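Local coordinates for prenyltransference for protein (Lavandula lanata, PDB 5HC7) that catalyses the head-to-middle condensation of two dimethylallyl diphosphate molecules to give lavandulyl diphosphate, an irregular monoterpene precursor, at the dimethylallyl S-thiolodiphosphate site. Coordinates in Å, arbitrary orientation; residue numbers count along the deposited sequence, not the author numbering. Chains: chain A/B, prenyltransference for protein.

The dimethylallyl S-thiolodiphosphate site. Residues chain A 19-25, 38, 63-66, 69, 72, 76, 193, 199, 201; chain B 210. With DST (dimethylallyl S-thiolodiphosphate), chain C; DST (dimethylallyl S-thiolodiphosphate), chain D; MG (magnesium ion), chain E.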
loop_
_atom_site.group_PDB
_atom_site.type_symbol
_atom_site.label_atom_id
_atom_site.label_comp_id
_atom_site.label_asym_id
_atom_site.label_seq_id
_atom_site.Cartn_x
_atom_site.Cartn_y
_atom_site.Cartn_z
ATOM N N ILE A 19 -8.291 9.598 -2.604
ATOM C CA ILE A 19 -7.276 10.566 -2.280
ATOM C C ILE A 19 -7.487 11.802 -3.134
ATOM O O ILE A 19 -7.358 11.770 -4.340
ATOM C CB ILE A 19 -5.841 9.997 -2.525
ATOM C CG1 ILE A 19 -5.638 8.713 -1.709
ATOM C CG2 ILE A 19 -4.792 11.019 -2.194
ATOM C CD1 ILE A 19 -4.332 7.957 -1.931
ATOM N N ILE A 20 -7.764 12.928 -2.481
ATOM C CA ILE A 20 -7.961 14.187 -3.170
ATOM C C ILE A 20 -6.568 14.846 -3.280
ATOM O O ILE A 20 -5.676 14.582 -2.461
ATOM C CB ILE A 20 -9.060 15.006 -2.442
ATOM C CG1 ILE A 20 -8.594 15.421 -1.058
ATOM C CG2 ILE A 20 -10.356 14.159 -2.344
ATOM C CD1 ILE A 20 -9.561 16.230 -0.232
ATOM N N ASP A 21 -6.344 15.593 -4.339
ATOM C CA ASP A 21 -5.050 16.166 -4.609
ATOM C C ASP A 21 -5.211 17.104 -5.813
ATOM O O ASP A 21 -6.208 17.036 -6.494
ATOM C CB ASP A 21 -4.033 15.036 -4.920
ATOM C CG ASP A 21 -2.542 15.473 -4.808
ATOM O OD1 ASP A 21 -2.300 16.478 -4.149
ATOM O OD2 ASP A 21 -1.587 14.835 -5.356
ATOM N N GLY A 22 -4.221 17.966 -6.061
ATOM C CA GLY A 22 -4.261 18.882 -7.181
ATOM C C GLY A 22 -4.907 20.276 -6.959
ATOM O O GLY A 22 -5.058 21.032 -7.905
ATOM N N HIS A 23 -5.217 20.653 -5.737
ATOM C CA HIS A 23 -5.920 21.917 -5.491
ATOM C C HIS A 23 -5.068 23.144 -5.784
ATOM O O HIS A 23 -5.536 24.094 -6.364
ATOM C CB HIS A 23 -6.379 22.010 -4.049
ATOM C CG HIS A 23 -7.365 20.966 -3.679
ATOM N ND1 HIS A 23 -7.001 19.685 -3.323
ATOM C CD2 HIS A 23 -8.713 20.995 -3.631
ATOM C CE1 HIS A 23 -8.095 18.985 -3.050
ATOM N NE2 HIS A 23 -9.144 19.747 -3.254
ATOM N N ARG A 24 -3.837 23.142 -5.335
ATOM C CA ARG A 24 -2.932 24.242 -5.628
ATOM C C ARG A 24 -2.544 24.315 -7.078
ATOM O O ARG A 24 -2.551 25.382 -7.650
ATOM C CB ARG A 24 -1.677 24.069 -4.852
ATOM C CG ARG A 24 -1.893 24.155 -3.366
ATOM C CD ARG A 24 -0.863 23.242 -2.758
ATOM N NE ARG A 24 -0.446 23.600 -1.433
ATOM C CZ ARG A 24 0.490 22.920 -0.779
ATOM N NH1 ARG A 24 1.082 21.858 -1.348
ATOM N NH2 ARG A 24 0.836 23.296 0.448
ATOM N N LYS A 25 -2.193 23.196 -7.681
ATOM C CA LYS A 25 -1.976 23.164 -9.140
ATOM C C LYS A 25 -3.131 23.791 -9.885
ATOM O O LYS A 25 -2.936 24.500 -10.843
ATOM C CB LYS A 25 -1.814 21.746 -9.687
ATOM C CG LYS A 25 -0.447 21.154 -9.456
ATOM C CD LYS A 25 -0.360 19.726 -9.989
ATOM C CE LYS A 25 0.772 18.925 -9.329
ATOM N NZ LYS A 25 0.406 17.478 -9.145
ATOM N N HIS A 38 -9.125 24.761 -2.727
ATOM C CA HIS A 38 -9.664 23.934 -1.685
ATOM C C HIS A 38 -11.161 24.002 -1.538
ATOM O O HIS A 38 -11.818 22.980 -1.350
ATOM C CB HIS A 38 -9.033 24.275 -0.358
ATOM C CG HIS A 38 -7.611 23.827 -0.247
ATOM N ND1 HIS A 38 -6.695 24.427 0.602
ATOM C CD2 HIS A 38 -6.949 22.830 -0.879
ATOM C CE1 HIS A 38 -5.519 23.836 0.452
ATOM N NE2 HIS A 38 -5.645 22.865 -0.443
ATOM N N TRP A 63 -10.352 11.101 1.922
ATOM C CA TRP A 63 -9.187 11.451 2.741
ATOM C C TRP A 63 -8.975 12.919 2.580
ATOM O O TRP A 63 -8.602 13.357 1.498
ATOM C CB TRP A 63 -7.922 10.731 2.300
ATOM C CG TRP A 63 -6.730 10.817 3.202
ATOM C CD1 TRP A 63 -6.694 10.885 4.610
ATOM C CD2 TRP A 63 -5.398 10.712 2.786
ATOM N NE1 TRP A 63 -5.411 10.822 5.047
ATOM C CE2 TRP A 63 -4.584 10.700 3.959
ATOM C CE3 TRP A 63 -4.797 10.565 1.547
ATOM C CZ2 TRP A 63 -3.206 10.582 3.898
ATOM C CZ3 TRP A 63 -3.434 10.522 1.496
ATOM C CH2 TRP A 63 -2.653 10.501 2.668
ATOM N N ALA A 64 -9.139 13.624 3.706
ATOM C CA ALA A 64 -9.167 15.087 3.786
ATOM C C ALA A 64 -7.880 15.643 4.375
ATOM O O ALA A 64 -7.502 16.758 4.095
ATOM C CB ALA A 64 -10.308 15.510 4.667
ATOM N N LEU A 65 -7.205 14.900 5.226
ATOM C CA LEU A 65 -6.037 15.478 5.870
ATOM C C LEU A 65 -5.129 14.407 6.424
ATOM O O LEU A 65 -5.589 13.564 7.204
ATOM C CB LEU A 65 -6.500 16.397 7.033
ATOM C CG LEU A 65 -5.373 17.358 7.442
ATOM C CD1 LEU A 65 -5.320 18.553 6.483
ATOM C CD2 LEU A 65 -5.562 17.840 8.872
ATOM N N SER A 66 -3.863 14.444 6.037
ATOM C CA SER A 66 -2.870 13.570 6.624
ATOM C C SER A 66 -2.150 14.229 7.808
ATOM O O SER A 66 -2.227 15.452 7.971
ATOM C CB SER A 66 -1.828 13.178 5.587
ATOM O OG SER A 66 -0.893 14.214 5.331
ATOM N N ASN A 69 0.399 16.674 6.529
ATOM C CA ASN A 69 -0.199 17.946 6.075
ATOM C C ASN A 69 -0.198 19.013 7.145
ATOM O O ASN A 69 -0.343 20.189 6.840
ATOM C CB ASN A 69 -1.661 17.821 5.659
ATOM C CG ASN A 69 -1.900 17.022 4.352
ATOM O OD1 ASN A 69 -2.972 16.449 4.207
ATOM N ND2 ASN A 69 -0.940 17.015 3.413
ATOM N N ARG A 72 2.215 22.035 6.501
ATOM C CA ARG A 72 1.941 23.174 5.562
ATOM C C ARG A 72 1.824 24.422 6.399
ATOM O O ARG A 72 1.829 24.314 7.618
ATOM C CB ARG A 72 0.603 22.982 4.814
ATOM C CG ARG A 72 0.595 21.719 3.999
ATOM C CD ARG A 72 -0.687 21.519 3.199
ATOM N NE ARG A 72 -0.492 20.395 2.276
ATOM C CZ ARG A 72 -1.139 20.192 1.120
ATOM N NH1 ARG A 72 -2.071 21.038 0.626
ATOM N NH2 ARG A 72 -0.831 19.109 0.438
ATOM N N GLU A 76 -2.864 27.964 5.879
ATOM C CA GLU A 76 -3.456 26.981 4.947
ATOM C C GLU A 76 -4.253 25.946 5.757
ATOM O O GLU A 76 -5.430 25.725 5.521
ATOM C CB GLU A 76 -2.342 26.311 4.126
ATOM C CG GLU A 76 -2.839 25.126 3.324
ATOM C CD GLU A 76 -2.010 24.821 2.101
ATOM O OE1 GLU A 76 -1.050 25.547 1.820
ATOM O OE2 GLU A 76 -2.340 23.836 1.412
ATOM N N ARG A 193 -7.171 8.035 -6.927
ATOM C CA ARG A 193 -6.311 9.184 -6.603
ATOM C C ARG A 193 -6.304 10.154 -7.779
ATOM O O ARG A 193 -5.909 9.805 -8.862
ATOM C CB ARG A 193 -4.874 8.765 -6.292
ATOM C CG ARG A 193 -4.053 9.967 -5.903
ATOM C CD ARG A 193 -2.679 9.677 -5.385
ATOM N NE ARG A 193 -2.051 10.954 -5.135
ATOM C CZ ARG A 193 -1.260 11.249 -4.125
ATOM N NH1 ARG A 193 -0.936 10.378 -3.174
ATOM N NH2 ARG A 193 -0.805 12.475 -4.063
ATOM N N ARG A 199 1.133 7.204 -5.967
ATOM C CA ARG A 199 1.652 6.848 -4.661
ATOM C C ARG A 199 0.498 7.021 -3.655
ATOM O O ARG A 199 -0.530 7.610 -3.982
ATOM C CB ARG A 199 2.873 7.724 -4.330
ATOM C CG ARG A 199 2.575 9.229 -4.455
ATOM C CD ARG A 199 3.737 10.067 -3.946
ATOM N NE ARG A 199 3.465 11.511 -4.042
ATOM C CZ ARG A 199 3.871 12.318 -5.024
ATOM N NH1 ARG A 199 4.622 11.875 -6.028
ATOM N NH2 ARG A 199 3.502 13.599 -4.990
ATOM N N SER A 201 1.036 8.150 -0.330
ATOM C CA SER A 201 1.265 9.313 0.509
ATOM C C SER A 201 0.861 9.087 1.958
ATOM O O SER A 201 0.438 10.011 2.631
ATOM C CB SER A 201 0.591 10.611 -0.038
ATOM O OG SER A 201 1.015 10.922 -1.361
ATOM N N PHE B 210 5.243 6.216 0.810
ATOM C CA PHE B 210 5.708 7.201 -0.163
ATOM C C PHE B 210 6.391 6.663 -1.369
ATOM O O PHE B 210 6.805 7.420 -2.221
ATOM C CB PHE B 210 6.604 8.258 0.533
ATOM C CG PHE B 210 5.841 9.020 1.577
ATOM C CD1 PHE B 210 4.963 10.039 1.205
ATOM C CD2 PHE B 210 5.915 8.635 2.900
ATOM C CE1 PHE B 210 4.230 10.719 2.146
ATOM C CE2 PHE B 210 5.179 9.319 3.840
ATOM C CZ PHE B 210 4.346 10.331 3.467
HETATM O O4 DST C . 1.529 14.230 -3.061
HETATM P P1 DST C . 2.150 14.067 -1.624
HETATM O O6 DST C . 3.028 15.156 -1.174
HETATM O O5 DST C . 2.972 12.580 -1.442
HETATM O O2 DST C . 0.899 14.199 -0.615
HETATM P P3 DST C . -0.379 15.271 -0.637
HETATM O O8 DST C . -0.446 15.895 0.917
HETATM O O7 DST C . -0.419 16.343 -1.698
HETATM S S9 DST C . -2.002 13.927 -0.626
HETATM C C10 DST C . -2.163 14.388 1.166
HETATM C C11 DST C . -3.328 13.679 1.662
HETATM C C12 DST C . -4.584 14.526 1.491
HETATM C C13 DST C . -5.618 13.780 0.592
HETATM C C14 DST C . -5.203 14.729 2.861
HETATM O O4 DST D . -1.265 18.580 -4.889
HETATM P P1 DST D . -1.354 20.234 -4.945
HETATM O O6 DST D . -1.829 20.621 -6.472
HETATM O O5 DST D . 0.054 20.741 -4.595
HETATM O O2 DST D . -2.579 20.815 -3.923
HETATM P P3 DST D . -3.243 20.056 -2.642
HETATM O O8 DST D . -4.362 19.190 -3.120
HETATM O O7 DST D . -3.539 21.083 -1.405
HETATM S S9 DST D . -2.251 19.363 -2.203
HETATM MG MG MG E . -0.531 17.721 -3.236
HETATM O O HOH W 1 0.420 16.133 -4.420
#
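Two dimethylallyl S-thiolodiphosphate molecules, analogues of the diphosphate substrate, share one magnesium ion in the active site of this cis-prenyltransferase fold; the chain D molecule is modelled without its prenyl carbons. The metal is held by A:Asp21 OD1 at 2.3 Å, by O4 and the less certainly placed sulfur S9 of chain D, by O7 on the thio-bearing phosphate of chain C and by a water, close to a square pyramid. With CG anti to the backbone N (chi1 -163°), A:Asp21 turns OD1 to the metal, while OD2 holds the bound water.

Neutral donors hold both diphosphates. That of chain D sits at the start of helix 23-30, where the backbone N-H groups of A:His23, A:Arg24 and A:Lys25 point at it and the helix dipole probably adds to the pull. A:His23 ND1 donates in its ring plane to O8 (2.7 Å). A:His38 NE2 reaches O7 tip-on at 2.9 Å, almost straight (178° at H). On the thio-bearing phosphate of chain C, A:Asn69 ND2 donates in its amide plane to O8, its OD1 held by A:Ser66 N; A:Ser201 OG donates to O5 of the terminal phosphate.

Salt bridges add charge. A:Arg72 NH1 meets chain D O7, and A:Glu76 OE2 steadies that NH1 at 2.9 Å. A:Arg199 grips the terminal phosphate of chain C side-on, NE to O5 and NH2 to O4 (2.8 Å). Behind, the extended A:Arg193 sends NH2 to both O4 and A:Asp21 OD2 (2.8 Å), the latter from above the carboxylate plane, and hydrogen-bonds through NH1 to A:Ser201 OG (2.7 Å). An alanine in place of A:Arg193 would probably loosen both the magnesium-binding aspartate and the serine hydroxyl while weakening the hold on O4.

The prenyl tail of chain C lies across A:Trp63, C11 making a CH-pi contact over the face, offset toward the rim; A:Ile20 CG1 lines its methyl end. The site thus holds two diphosphates around one metal, probably positioning both substrates for condensation.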